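Local coordinates for protein HupZ (Streptococcus sp. 'group A', PDB 5ESC) that transforms heme in vitro, consistent with a heme-degrading role, and folds as a dimeric split barrel, at residues Q25-P30 with D49-I54; K31-L36 with I43-T48; A92-A97 with G102-V107. One frame throughout, in Å; residues are numbered along the deposited sequence. Where two conformers were deposited one is given.

Contact 1: residues Q25-P30 with D49-I54; sequences QPNIGP and DGQTRI
The side-chain amide of Asn27 lies against the aliphatic part of Gln51, with Asn27 CG 3.8 Å from Gln51 CG and Asn27 OD1 reaching Gln51 CB. This is where the first turn of helix 51-59 settles beside strand 26-31, at the end of the sheet in a split barrel of the pyridoxamine 5'-phosphate oxidase family. The two amide planes are turned 66° from each other and do not stack: methylene carbons of Gln51 meet the Asn27 amide, while the Gln51 NE2 leads off to a hydrogen bond with Asn55, one turn along the helix. The CB of Asn27 already points at the helix, and with CG opposite the backbone N (chi1 180°) the short amide is carried on to Gln51 and Thr52.

Further along the amide, Asn27 ND2 comes to 3.4 Å from Thr52 OG1, the two side chains crossing at about a right angle. Two waters flank this gap on opposite sides. The first accepts from Asn27 ND2 at 3.0 Å and is hydrogen-bonded to Thr52 OG1 at 2.8 Å; the second lies 2.9 Å from Thr52 OG1 and takes a weak bond from the same amide nitrogen. An asparagine suits this place because its NH2 group serves both waters, and a threonine because its hydroxyl can link to them while its methyl packs on Tyr44.

On the strand, Asn27 also touches Arg76 of the second subunit, and Ile28, whose CB points away from helix 51-59, meets Ile28 of that subunit. Gly50 is the N-cap residue of the helix, and its carbonyl oxygen, Gly50 O, accepts from Ile54 N at 3.1 Å.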
ATOM      1  N   GLN A  25       1.721  -7.112  12.614  1.00 19.86           N
ATOM      2  CA  GLN A  25       0.792  -7.213  11.500  1.00 20.58           C
ATOM      3  C   GLN A  25       0.805  -5.952  10.573  1.00 20.94           C
ATOM      4  O   GLN A  25       0.474  -4.868  11.008  1.00 20.57           O
ATOM      5  CB  GLN A  25      -0.611  -7.440  12.041  1.00 21.91           C
ATOM      6  CG  GLN A  25      -1.737  -7.483  10.976  1.00 27.77           C
ATOM      7  CD  GLN A  25      -1.618  -8.572   9.878  1.00 34.84           C
ATOM      8  OE1 GLN A  25      -2.013  -8.353   8.702  1.00 35.56           O
ATOM      9  NE2 GLN A  25      -1.099  -9.751  10.257  1.00 33.75           N
ATOM     10  N   PRO A  26       1.125  -6.109   9.283  1.00 20.84           N
ATOM     11  CA  PRO A  26       1.125  -4.946   8.368  1.00 19.82           C
ATOM     12  C   PRO A  26      -0.283  -4.458   8.137  1.00 19.93           C
ATOM     13  O   PRO A  26      -1.215  -5.268   8.114  1.00 19.20           O
ATOM     14  CB  PRO A  26       1.693  -5.548   7.078  1.00 19.89           C
ATOM     15  CG  PRO A  26       1.174  -6.942   7.100  1.00 21.01           C
ATOM     16  CD  PRO A  26       1.267  -7.361   8.551  1.00 21.25           C
ATOM     17  N   ASN A  27      -0.472  -3.138   7.966  1.00 18.68           N
ATOM     18  CA  ASN A  27      -1.774  -2.551   7.569  1.00 18.07           C
ATOM     19  C   ASN A  27      -1.543  -1.634   6.328  1.00 18.58           C
ATOM     20  O   ASN A  27      -0.458  -1.081   6.110  1.00 17.63           O
ATOM     21  CB  ASN A  27      -2.390  -1.740   8.686  1.00 18.39           C
ATOM     22  CG  ASN A  27      -3.749  -1.102   8.314  1.00 22.43           C
ATOM     23  OD1 ASN A  27      -4.722  -1.815   8.214  1.00 22.47           O
ATOM     24  ND2 ASN A  27      -3.798   0.253   8.070  1.00 20.65           N
ATOM     25  N   ILE A  28      -2.548  -1.552   5.484  1.00 17.41           N
ATOM     26  CA  ILE A  28      -2.486  -0.802   4.306  1.00 17.92           C
ATOM     27  C   ILE A  28      -3.779  -0.022   4.149  1.00 20.13           C
ATOM     28  O   ILE A  28      -4.851  -0.563   4.461  1.00 19.59           O
ATOM     29  CB  ILE A  28      -2.198  -1.728   3.067  1.00 19.25           C
ATOM     30  CG1 ILE A  28      -1.777  -0.823   1.919  1.00 23.02           C
ATOM     31  CG2 ILE A  28      -3.382  -2.648   2.708  1.00 21.20           C
ATOM     32  CD1 ILE A  28      -1.193  -1.581   0.733  1.00 27.46           C
ATOM     33  N   GLY A  29      -3.689   1.227   3.757  1.00 18.69           N
ATOM     34  CA  GLY A  29      -4.865   1.993   3.411  1.00 22.57           C
ATOM     35  C   GLY A  29      -4.511   3.279   2.647  1.00 20.79           C
ATOM     36  O   GLY A  29      -3.361   3.750   2.750  1.00 19.93           O
ATOM     37  N   PRO A  30      -5.462   3.828   1.868  1.00 19.75           N
ATOM     38  CA  PRO A  30      -5.266   5.043   1.096  1.00 18.70           C
ATOM     39  C   PRO A  30      -5.393   6.309   2.008  1.00 18.76           C
ATOM     40  O   PRO A  30      -6.167   6.315   2.988  1.00 17.21           O
ATOM     41  CB  PRO A  30      -6.470   5.012   0.124  1.00 20.91           C
ATOM     42  CG  PRO A  30      -7.541   4.314   0.905  1.00 19.98           C
ATOM     43  CD  PRO A  30      -6.845   3.316   1.753  1.00 19.36           C
ATOM     44  N   ASP A  49     -10.167   7.194  14.061  1.00 22.43           N
ATOM     45  CA  ASP A  49      -9.248   6.521  14.999  0.50 22.59           C
ATOM     46  C   ASP A  49      -8.957   5.133  14.488  1.00 21.76           C
ATOM     47  O   ASP A  49      -8.919   4.172  15.234  1.00 23.87           O
ATOM     48  CB  ASP A  49      -9.650   6.537  16.505  0.50 24.39           C
ATOM     49  CG  ASP A  49      -9.051   7.733  17.253  0.50 24.80           C
ATOM     50  OD1 ASP A  49      -9.624   8.827  17.059  0.50 30.13           O
ATOM     51  OD2 ASP A  49      -8.028   7.609  17.983  0.50 20.90           O
ATOM     52  N   GLY A  50      -8.627   5.065  13.206  1.00 21.13           N
ATOM     53  CA  GLY A  50      -8.404   3.781  12.466  1.00 18.40           C
ATOM     54  C   GLY A  50      -7.001   3.211  12.666  1.00 18.32           C
ATOM     55  O   GLY A  50      -6.215   3.721  13.450  1.00 16.97           O
ATOM     56  N   GLN A  51      -6.708   2.152  11.960  1.00 16.14           N
ATOM     57  CA  GLN A  51      -5.585   1.373  12.246  1.00 17.19           C
ATOM     58  C   GLN A  51      -4.291   2.135  11.886  1.00 15.87           C
ATOM     59  O   GLN A  51      -3.328   1.980  12.600  1.00 16.51           O
ATOM     60  CB  GLN A  51      -5.663   0.026  11.490  1.00 17.87           C
ATOM     61  CG  GLN A  51      -4.643  -0.989  12.011  1.00 19.85           C
ATOM     62  CD  GLN A  51      -4.816  -1.365  13.510  1.00 21.39           C
ATOM     63  OE1 GLN A  51      -5.945  -1.695  13.930  1.00 23.68           O
ATOM     64  NE2 GLN A  51      -3.771  -1.330  14.288  1.00 19.47           N
ATOM     65  N   THR A  52      -4.295   2.941  10.818  1.00 15.25           N
ATOM     66  CA  THR A  52      -3.101   3.686  10.443  1.00 13.26           C
ATOM     67  C   THR A  52      -2.719   4.566  11.637  1.00 13.59           C
ATOM     68  O   THR A  52      -1.577   4.600  12.073  1.00  9.61           O
ATOM     69  CB  THR A  52      -3.322   4.535   9.169  1.00 13.48           C
ATOM     70  OG1 THR A  52      -3.573   3.660   8.073  1.00 18.21           O
ATOM     71  CG2 THR A  52      -2.128   5.446   8.828  1.00 11.89           C
ATOM     72  N   ARG A  53      -3.691   5.293  12.189  1.00 11.36           N
ATOM     73  CA  ARG A  53      -3.435   6.176  13.286  1.00 12.47           C
ATOM     74  C   ARG A  53      -2.910   5.450  14.537  1.00 14.48           C
ATOM     75  O   ARG A  53      -1.915   5.921  15.161  1.00 12.71           O
ATOM     76  CB  ARG A  53      -4.697   7.009  13.652  1.00 12.00           C
ATOM     77  CG  ARG A  53      -4.452   7.928  14.791  1.00 13.26           C
ATOM     78  CD  ARG A  53      -5.719   8.709  15.201  1.00 13.54           C
ATOM     79  NE  ARG A  53      -5.439   9.633  16.268  1.00 13.53           N
ATOM     80  CZ  ARG A  53      -6.339  10.531  16.690  1.00 17.59           C
ATOM     81  NH1 ARG A  53      -7.550  10.529  16.153  1.00 17.84           N
ATOM     82  NH2 ARG A  53      -6.065  11.350  17.681  1.00 19.44           N
ATOM     83  N   ILE A  54      -3.573   4.319  14.895  1.00 13.26           N
ATOM     84  CA  ILE A  54      -3.216   3.525  16.037  0.50 14.80           C
ATOM     85  C   ILE A  54      -1.755   3.011  15.909  1.00 12.81           C
ATOM     86  O   ILE A  54      -0.982   3.025  16.863  1.00 12.22           O
ATOM     87  CB  ILE A  54      -4.180   2.336  16.139  0.50 16.83           C
ATOM     88  CG1 ILE A  54      -5.590   2.831  16.353  0.50 19.88           C
ATOM     89  CG2 ILE A  54      -3.822   1.393  17.277  0.50 19.98           C
ATOM     90  CD1 ILE A  54      -5.689   3.775  17.495  0.50 20.14           C
TER
HETATM   91  O   HOH W   1      -1.508   1.931   7.256  1.00 16.67           O
HETATM   92  O   HOH W   2      -6.249   2.498   7.857  1.00 34.86           O

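Contact 2: residues K31-L36 with I43-T48; sequences KRSMRL and IYNENT
Backbone bonds pair Arg35 with Ile43 as an antiparallel hydrogen-bonded pair: Arg35 N donates to Ile43 O and Ile43 N to Arg35 O, each at 2.9 Å, within the hairpin of strands 35-38 and 41-46. Before it, residues Lys31 to Met34 make a type I turn. Ser33, the third residue of that turn, is short enough for Ser33 OG to accept directly from Asn45 N at 2.8 Å, and so extends the ladder with a side chain.

The Arg35 guanidinium supplies the main side-chain grip. Its NH1 and NH2 both approach Asn45 OD1 at 3.0 Å, near the guanidinium plane, although that plane is 47° from the amide. Arg35 NH2 also donates to Ser33 O at 2.8 Å, so three bonds fix the group's rotation, and Ile43 lies over one of its faces.

Apolar contact gathers on the Tyr44 ring. The bent chain of Lys31 (chi2 -61°) lies over the CD2/CE2 side of one face, and Met34 CE approaches obliquely, 3.9 Å from Tyr44 CD1.

Charged and polar bonds converge on Glu46. Lysine fits at 31 because, beyond the ring, it carries a charge into a salt bridge whose hydrogen bond is weak, Lys31 NZ to Glu46 OE2 at 3.4 Å. Tyr44 OH donates to Glu46 OE2 at 2.7 Å, while Glu46 OE1 is held by the N-H and hydroxyl of Thr48.

On one flank Trp96 of helix 88-97 makes a cation-pi contact with Arg35, and Asn45 ND2 bonds to Ala93 O. Strand 106-117 neighbours 41-46 in the sheet, and helix 51-59 meets Tyr44 through Thr52 and Ile56.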
ATOM      1  N   LYS A  31      -4.672   7.392   1.690  1.00 18.44           N
ATOM      2  CA  LYS A  31      -4.851   8.668   2.379  1.00 18.54           C
ATOM      3  C   LYS A  31      -4.914   9.714   1.295  1.00 18.83           C
ATOM      4  O   LYS A  31      -3.860  10.247   0.835  1.00 16.45           O
ATOM      5  CB  LYS A  31      -3.722   8.948   3.420  1.00 20.19           C
ATOM      6  CG  LYS A  31      -3.672   8.073   4.682  1.00 21.24           C
ATOM      7  CD  LYS A  31      -4.948   8.209   5.517  1.00 24.09           C
ATOM      8  CE  LYS A  31      -5.003   7.297   6.732  1.00 23.18           C
ATOM      9  NZ  LYS A  31      -6.221   7.751   7.529  1.00 29.07           N
ATOM     10  N   ARG A  32      -6.114  10.091   0.871  1.00 16.67           N
ATOM     11  CA  ARG A  32      -6.184  10.987  -0.233  1.00 19.09           C
ATOM     12  C   ARG A  32      -5.724  12.424   0.080  1.00 17.90           C
ATOM     13  O   ARG A  32      -5.531  13.162  -0.824  1.00 17.81           O
ATOM     14  CB  ARG A  32      -7.599  11.012  -0.821  1.00 23.75           C
ATOM     15  CG  ARG A  32      -8.638  11.460   0.107  1.00 30.55           C
ATOM     16  CD  ARG A  32      -9.988  11.298  -0.629  1.00 40.74           C
ATOM     17  NE  ARG A  32     -11.026  12.041   0.092  1.00 50.60           N
ATOM     18  CZ  ARG A  32     -11.349  13.330  -0.113  1.00 57.16           C
ATOM     19  NH1 ARG A  32     -10.762  14.078  -1.070  1.00 58.25           N
ATOM     20  NH2 ARG A  32     -12.299  13.876   0.638  1.00 57.11           N
ATOM     21  N   SER A  33      -5.620  12.824   1.345  1.00 13.28           N
ATOM     22  CA  SER A  33      -5.203  14.199   1.694  1.00 13.14           C
ATOM     23  C   SER A  33      -3.671  14.258   1.893  1.00 13.94           C
ATOM     24  O   SER A  33      -3.150  15.276   2.310  1.00 12.55           O
ATOM     25  CB  SER A  33      -5.769  14.628   3.013  1.00 12.75           C
ATOM     26  OG  SER A  33      -5.458  13.759   4.104  1.00 11.45           O
ATOM     27  N   MET A  34      -2.967  13.151   1.642  1.00 14.20           N
ATOM     28  CA  MET A  34      -1.508  13.132   1.873  1.00 14.66           C
ATOM     29  C   MET A  34      -0.855  14.201   0.963  1.00 14.24           C
ATOM     30  O   MET A  34      -1.127  14.216  -0.255  1.00 14.89           O
ATOM     31  CB  MET A  34      -0.943  11.805   1.581  1.00 15.14           C
ATOM     32  CG  MET A  34       0.592  11.670   1.962  1.00 16.65           C
ATOM     33  SD  MET A  34       0.928  11.531   3.725  1.00 17.67           S
ATOM     34  CE  MET A  34       0.271   9.932   4.187  1.00 20.02           C
ATOM     35  N   ARG A  35      -0.022  15.083   1.489  1.00 13.96           N
ATOM     36  CA  ARG A  35       0.586  16.148   0.690  1.00 12.08           C
ATOM     37  C   ARG A  35       1.879  16.633   1.283  1.00 12.70           C
ATOM     38  O   ARG A  35       2.087  16.479   2.471  1.00 10.61           O
ATOM     39  CB  ARG A  35      -0.371  17.314   0.656  1.00 12.73           C
ATOM     40  CG  ARG A  35      -0.843  17.863   1.991  1.00 12.42           C
ATOM     41  CD  ARG A  35      -2.200  18.593   1.829  1.00 13.85           C
ATOM     42  NE  ARG A  35      -2.641  19.265   3.042  1.00 15.19           N
ATOM     43  CZ  ARG A  35      -3.324  18.736   4.038  1.00 12.89           C
ATOM     44  NH1 ARG A  35      -3.617  19.461   5.090  1.00  9.63           N
ATOM     45  NH2 ARG A  35      -3.742  17.475   4.004  1.00 14.05           N
ATOM     46  N   LEU A  36       2.687  17.321   0.531  1.00 12.35           N
ATOM     47  CA  LEU A  36       3.981  17.756   1.020  1.00 14.93           C
ATOM     48  C   LEU A  36       3.842  19.017   1.842  1.00 14.75           C
ATOM     49  O   LEU A  36       3.115  19.944   1.479  1.00 15.27           O
ATOM     50  CB  LEU A  36       4.963  18.017  -0.150  1.00 15.74           C
ATOM     51  CG  LEU A  36       5.655  16.892  -0.840  1.00 17.34           C
ATOM     52  CD1 LEU A  36       6.348  17.340  -2.151  1.00 19.56           C
ATOM     53  CD2 LEU A  36       6.591  16.014   0.001  1.00 19.30           C
ATOM     54  N   ILE A  43       2.146  15.765   5.265  1.00  9.32           N
ATOM     55  CA  ILE A  43       1.130  15.808   6.267  1.00  9.71           C
ATOM     56  C   ILE A  43      -0.102  15.157   5.652  1.00 10.79           C
ATOM     57  O   ILE A  43      -0.203  15.115   4.410  1.00  9.75           O
ATOM     58  CB  ILE A  43       0.802  17.228   6.859  1.00  9.05           C
ATOM     59  CG1 ILE A  43       0.420  18.313   5.795  1.00 10.62           C
ATOM     60  CG2 ILE A  43       1.968  17.727   7.797  1.00  7.40           C
ATOM     61  CD1 ILE A  43      -0.339  19.452   6.355  1.00 12.58           C
ATOM     62  N   TYR A  44      -1.032  14.704   6.480  1.00 11.25           N
ATOM     63  CA  TYR A  44      -2.333  14.242   6.007  1.00 12.09           C
ATOM     64  C   TYR A  44      -3.385  14.600   7.048  1.00 12.53           C
ATOM     65  O   TYR A  44      -3.051  14.771   8.202  1.00 12.77           O
ATOM     66  CB  TYR A  44      -2.359  12.725   5.643  1.00 11.79           C
ATOM     67  CG  TYR A  44      -2.506  11.742   6.807  1.00 13.12           C
ATOM     68  CD1 TYR A  44      -1.405  11.252   7.463  1.00 14.10           C
ATOM     69  CD2 TYR A  44      -3.757  11.313   7.228  1.00 12.94           C
ATOM     70  CE1 TYR A  44      -1.518  10.343   8.533  1.00 15.12           C
ATOM     71  CE2 TYR A  44      -3.882  10.380   8.316  1.00 12.78           C
ATOM     72  CZ  TYR A  44      -2.746   9.917   8.945  1.00 16.23           C
ATOM     73  OH  TYR A  44      -2.767   9.013   9.975  1.00 16.48           O
ATOM     74  N   ASN A  45      -4.634  14.701   6.660  1.00 11.61           N
ATOM     75  CA  ASN A  45      -5.715  14.950   7.621  1.00 11.73           C
ATOM     76  C   ASN A  45      -6.261  13.612   8.188  1.00 12.31           C
ATOM     77  O   ASN A  45      -6.695  12.781   7.393  1.00 13.55           O
ATOM     78  CB  ASN A  45      -6.828  15.682   6.901  1.00 12.24           C
ATOM     79  CG  ASN A  45      -6.579  17.116   6.779  1.00 14.21           C
ATOM     80  OD1 ASN A  45      -5.504  17.509   6.389  1.00 13.67           O
ATOM     81  ND2 ASN A  45      -7.595  17.956   7.103  1.00 12.19           N
ATOM     82  N   GLU A  46      -6.226  13.393   9.497  1.00 12.05           N
ATOM     83  CA  GLU A  46      -6.630  12.142  10.092  1.00 14.73           C
ATOM     84  C   GLU A  46      -8.043  12.380  10.587  1.00 15.74           C
ATOM     85  O   GLU A  46      -8.231  13.140  11.511  1.00 15.18           O
ATOM     86  CB  GLU A  46      -5.770  11.802  11.304  1.00 15.38           C
ATOM     87  CG  GLU A  46      -6.207  10.528  11.991  1.00 20.14           C
ATOM     88  CD  GLU A  46      -6.409   9.375  11.025  1.00 21.36           C
ATOM     89  OE1 GLU A  46      -7.560   9.198  10.593  1.00 16.95           O
ATOM     90  OE2 GLU A  46      -5.385   8.693  10.643  1.00 20.49           O
ATOM     91  N   ASN A  47      -9.018  11.730  10.019  1.00 18.07           N
ATOM     92  CA  ASN A  47     -10.416  11.984  10.382  1.00 19.64           C
ATOM     93  C   ASN A  47     -10.958  10.826  11.203  1.00 21.87           C
ATOM     94  O   ASN A  47     -12.137  10.797  11.529  1.00 22.10           O
ATOM     95  CB  ASN A  47     -11.246  12.149   9.113  1.00 20.54           C
ATOM     96  CG  ASN A  47     -10.851  13.377   8.295  1.00 22.05           C
ATOM     97  OD1 ASN A  47     -10.444  14.389   8.860  1.00 24.68           O
ATOM     98  ND2 ASN A  47     -10.878  13.261   6.964  1.00 23.80           N
ATOM     99  N   THR A  48     -10.115   9.853  11.523  1.00 20.81           N
ATOM    100  CA  THR A  48     -10.589   8.613  12.113  1.00 21.96           C
ATOM    101  C   THR A  48      -9.745   8.268  13.369  1.00 22.58           C
ATOM    102  O   THR A  48      -8.763   8.952  13.707  1.00 18.06           O
ATOM    103  CB  THR A  48     -10.426   7.437  11.071  1.00 24.62           C
ATOM    104  OG1 THR A  48      -9.027   7.059  10.982  1.00 25.87           O
ATOM    105  CG2 THR A  48     -10.912   7.824   9.670  1.00 23.96           C
TER
HETATM  106  O   HOH W   3      -8.229  10.234   7.597  1.00 29.71           O

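Contact 3: residues A92-A97 with G102-V107; sequences AAKKWA and GVPKAV
Pro104 rests on the side of helix 88-97, its CD 3.7 Å from Lys94 CA and its CG beside Ala93, in the loop leading from this helix into strand 106-117 of the split barrel. The contacts across the two segments are apolar, without a hydrogen bond between them. The proline ring lies over the backbone of Lys94, and Lys94 CG comes to 3.9 Å from Pro104 CG, while the far end of that lysine goes to Glu91 in a salt bridge. A methyl touches the ring toward each end: Ala97 CB lies 4.0 Å from Pro104 CD, and Ala93 CB approaches Pro104 CG at 4.2 Å. Ala93 CB also meets Val107 CG2 at 3.8 Å, and Gly102 O lies against Ala97 CB, 3.5 Å away. Alanine suits both positions because a single methyl lets the loop and the strand come close to the helix.

Val107 brings CG2 toward Ala93 by setting that branch opposite its own backbone N, with CG1 held between the N and the carbonyl carbon (chi1 59°). As a beta-branched residue it also suits the strand, where it packs under the helix among Tyr89, Tyr90 and Ile43 of the adjoining strand.

The next shell fixes these pieces. Within the helix, Ala97 N bonds to Ala93 O at 2.9 Å, which keeps the two methyls on one side. In the strand, Lys105 and Ala106 both face Glu46 in a classic beta bulge, the irregularity with which strand 106-117 begins beside 41-46. Asn45 of strand 41-46 and Asn47 just beyond it pack on the proline. Tyr90 OH, from the same helix, is hydrogen-bonded to Pro104 O.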
ATOM      1  N   ALA A  92      -3.105  24.221  10.089  1.00 15.53           N
ATOM      2  CA  ALA A  92      -3.066  24.131   8.641  1.00 15.66           C
ATOM      3  C   ALA A  92      -4.034  23.041   8.101  1.00 14.72           C
ATOM      4  O   ALA A  92      -4.706  23.257   7.075  1.00 14.21           O
ATOM      5  CB  ALA A  92      -1.669  23.847   8.098  1.00 15.83           C
ATOM      6  N   ALA A  93      -4.019  21.838   8.716  1.00 11.35           N
ATOM      7  CA  ALA A  93      -4.847  20.758   8.293  1.00 10.21           C
ATOM      8  C   ALA A  93      -6.368  21.153   8.334  1.00 11.34           C
ATOM      9  O   ALA A  93      -7.201  20.806   7.438  1.00 11.48           O
ATOM     10  CB  ALA A  93      -4.589  19.528   9.152  1.00 10.04           C
ATOM     11  N   LYS A  94      -6.695  21.860   9.395  1.00 13.49           N
ATOM     12  CA  LYS A  94      -8.085  22.300   9.622  0.50 14.62           C
ATOM     13  C   LYS A  94      -8.587  23.266   8.525  1.00 15.82           C
ATOM     14  O   LYS A  94      -9.622  23.227   7.848  1.00 19.31           O
ATOM     15  CB  LYS A  94      -8.123  23.067  10.916  0.50 15.25           C
ATOM     16  CG  LYS A  94      -8.310  22.213  12.108  0.50 15.04           C
ATOM     17  CD  LYS A  94      -9.091  22.985  13.174  0.50 15.42           C
ATOM     18  CE  LYS A  94      -8.162  23.488  14.204  0.50 16.01           C
ATOM     19  NZ  LYS A  94      -8.273  24.880  14.708  0.50 14.62           N
ATOM     20  N   LYS A  95      -7.661  24.143   8.294  1.00 17.56           N
ATOM     21  CA  LYS A  95      -7.848  25.133   7.275  1.00 21.76           C
ATOM     22  C   LYS A  95      -7.976  24.553   5.870  1.00 21.91           C
ATOM     23  O   LYS A  95      -8.936  24.827   5.160  1.00 20.31           O
ATOM     24  CB  LYS A  95      -6.672  26.100   7.262  1.00 24.97           C
ATOM     25  CG  LYS A  95      -6.762  27.236   6.241  1.00 31.83           C
ATOM     26  CD  LYS A  95      -8.015  28.128   6.555  1.00 44.87           C
ATOM     27  CE  LYS A  95      -8.141  29.448   5.723  1.00 50.77           C
ATOM     28  NZ  LYS A  95      -9.456  30.132   5.903  1.00 49.55           N
ATOM     29  N   TRP A  96      -7.036  23.659   5.524  1.00 18.83           N
ATOM     30  CA  TRP A  96      -7.097  22.890   4.308  1.00 17.21           C
ATOM     31  C   TRP A  96      -8.376  22.098   4.108  1.00 18.69           C
ATOM     32  O   TRP A  96      -8.855  21.921   2.978  1.00 18.50           O
ATOM     33  CB  TRP A  96      -5.891  21.944   4.232  1.00 15.85           C
ATOM     34  CG  TRP A  96      -5.702  21.252   3.024  1.00 16.81           C
ATOM     35  CD1 TRP A  96      -4.918  21.640   1.973  1.00 18.80           C
ATOM     36  CD2 TRP A  96      -6.253  19.967   2.656  1.00 16.28           C
ATOM     37  NE1 TRP A  96      -4.966  20.709   0.981  1.00 17.32           N
ATOM     38  CE2 TRP A  96      -5.784  19.673   1.362  1.00 15.53           C
ATOM     39  CE3 TRP A  96      -7.102  19.049   3.295  1.00 14.93           C
ATOM     40  CZ2 TRP A  96      -6.105  18.458   0.698  1.00 16.83           C
ATOM     41  CZ3 TRP A  96      -7.457  17.896   2.638  1.00 16.73           C
ATOM     42  CH2 TRP A  96      -6.976  17.606   1.334  1.00 17.55           C
ATOM     43  N   ALA A  97      -8.939  21.589   5.190  1.00 17.29           N
ATOM     44  CA  ALA A  97     -10.128  20.748   5.115  1.00 17.99           C
ATOM     45  C   ALA A  97     -11.408  21.509   4.644  1.00 20.23           C
ATOM     46  O   ALA A  97     -12.353  20.916   4.138  1.00 18.78           O
ATOM     47  CB  ALA A  97     -10.380  20.135   6.457  1.00 19.94           C
ATOM     48  N   GLY A 102     -14.696  16.945   6.294  1.00 26.43           N
ATOM     49  CA  GLY A 102     -14.940  17.373   7.696  1.00 25.62           C
ATOM     50  C   GLY A 102     -13.669  17.890   8.433  1.00 25.52           C
ATOM     51  O   GLY A 102     -12.539  17.841   7.918  1.00 20.32           O
ATOM     52  N   VAL A 103     -13.897  18.414   9.612  1.00 22.63           N
ATOM     53  CA  VAL A 103     -12.856  18.940  10.488  1.00 22.83           C
ATOM     54  C   VAL A 103     -11.930  17.781  10.909  1.00 19.40           C
ATOM     55  O   VAL A 103     -12.403  16.755  11.351  1.00 16.95           O
ATOM     56  CB  VAL A 103     -13.439  19.542  11.743  1.00 23.10           C
ATOM     57  CG1 VAL A 103     -12.350  20.243  12.548  1.00 21.69           C
ATOM     58  CG2 VAL A 103     -14.575  20.525  11.362  1.00 27.78           C
ATOM     59  N   PRO A 104     -10.608  17.956  10.771  1.00 16.48           N
ATOM     60  CA  PRO A 104      -9.821  16.755  11.157  1.00 14.70           C
ATOM     61  C   PRO A 104      -9.871  16.481  12.636  1.00 13.72           C
ATOM     62  O   PRO A 104      -9.862  17.396  13.387  1.00 16.57           O
ATOM     63  CB  PRO A 104      -8.380  17.106  10.704  1.00 12.91           C
ATOM     64  CG  PRO A 104      -8.374  18.568  10.693  1.00 13.43           C
ATOM     65  CD  PRO A 104      -9.760  19.048  10.299  1.00 16.27           C
ATOM     66  N   LYS A 105      -9.799  15.241  13.048  1.00 13.14           N
ATOM     67  CA  LYS A 105      -9.571  14.931  14.432  1.00 13.47           C
ATOM     68  C   LYS A 105      -8.067  15.203  14.749  1.00 15.09           C
ATOM     69  O   LYS A 105      -7.704  15.557  15.856  1.00 14.15           O
ATOM     70  CB  LYS A 105      -9.835  13.459  14.664  1.00 15.27           C
ATOM     71  CG  LYS A 105     -11.297  13.068  14.703  1.00 18.22           C
ATOM     72  CD  LYS A 105     -11.456  11.563  15.054  1.00 24.89           C
ATOM     73  CE  LYS A 105     -12.932  11.341  15.544  1.00 30.08           C
ATOM     74  NZ  LYS A 105     -13.615  10.243  14.896  1.00 38.49           N
ATOM     75  N   ALA A 106      -7.195  15.032  13.773  1.00 14.30           N
ATOM     76  CA  ALA A 106      -5.745  15.220  14.049  1.00 13.77           C
ATOM     77  C   ALA A 106      -5.029  15.431  12.749  1.00 13.69           C
ATOM     78  O   ALA A 106      -5.649  15.332  11.691  1.00 11.71           O
ATOM     79  CB  ALA A 106      -5.194  14.001  14.798  1.00 14.19           C
ATOM     80  N   VAL A 107      -3.720  15.698  12.799  1.00 12.33           N
ATOM     81  CA  VAL A 107      -2.925  15.701  11.610  1.00 11.19           C
ATOM     82  C   VAL A 107      -1.798  14.624  11.745  1.00 10.11           C
ATOM     83  O   VAL A 107      -1.226  14.478  12.822  1.00 10.66           O
ATOM     84  CB  VAL A 107      -2.315  17.137  11.354  1.00 11.21           C
ATOM     85  CG1 VAL A 107      -1.422  17.665  12.501  1.00 10.88           C
ATOM     86  CG2 VAL A 107      -1.648  17.211   9.973  1.00 10.61           C
TER

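All three contacts reach one antiparallel sheet: contact 1 uses its outermost strand 26-31, contacts 2 and 3 the strands at its other margin. Along the chain, contact 2 falls within the span bounded by contact 1, and contact 3 comes after both. Contacts 1 and 2 have centres about 13 Å apart and are joined by the run from strand 41-46 into helix 51-59. Contacts 2 and 3, about 9 Å apart, share the pairing of strands 41-46 and 106-117; contacts 1 and 3 lie about 19 Å apart. Strand 41-46 is the element that joins the contacts, with helix 51-59 over one face and helix 88-97 over the other, while strand 26-31 reaches the second subunit.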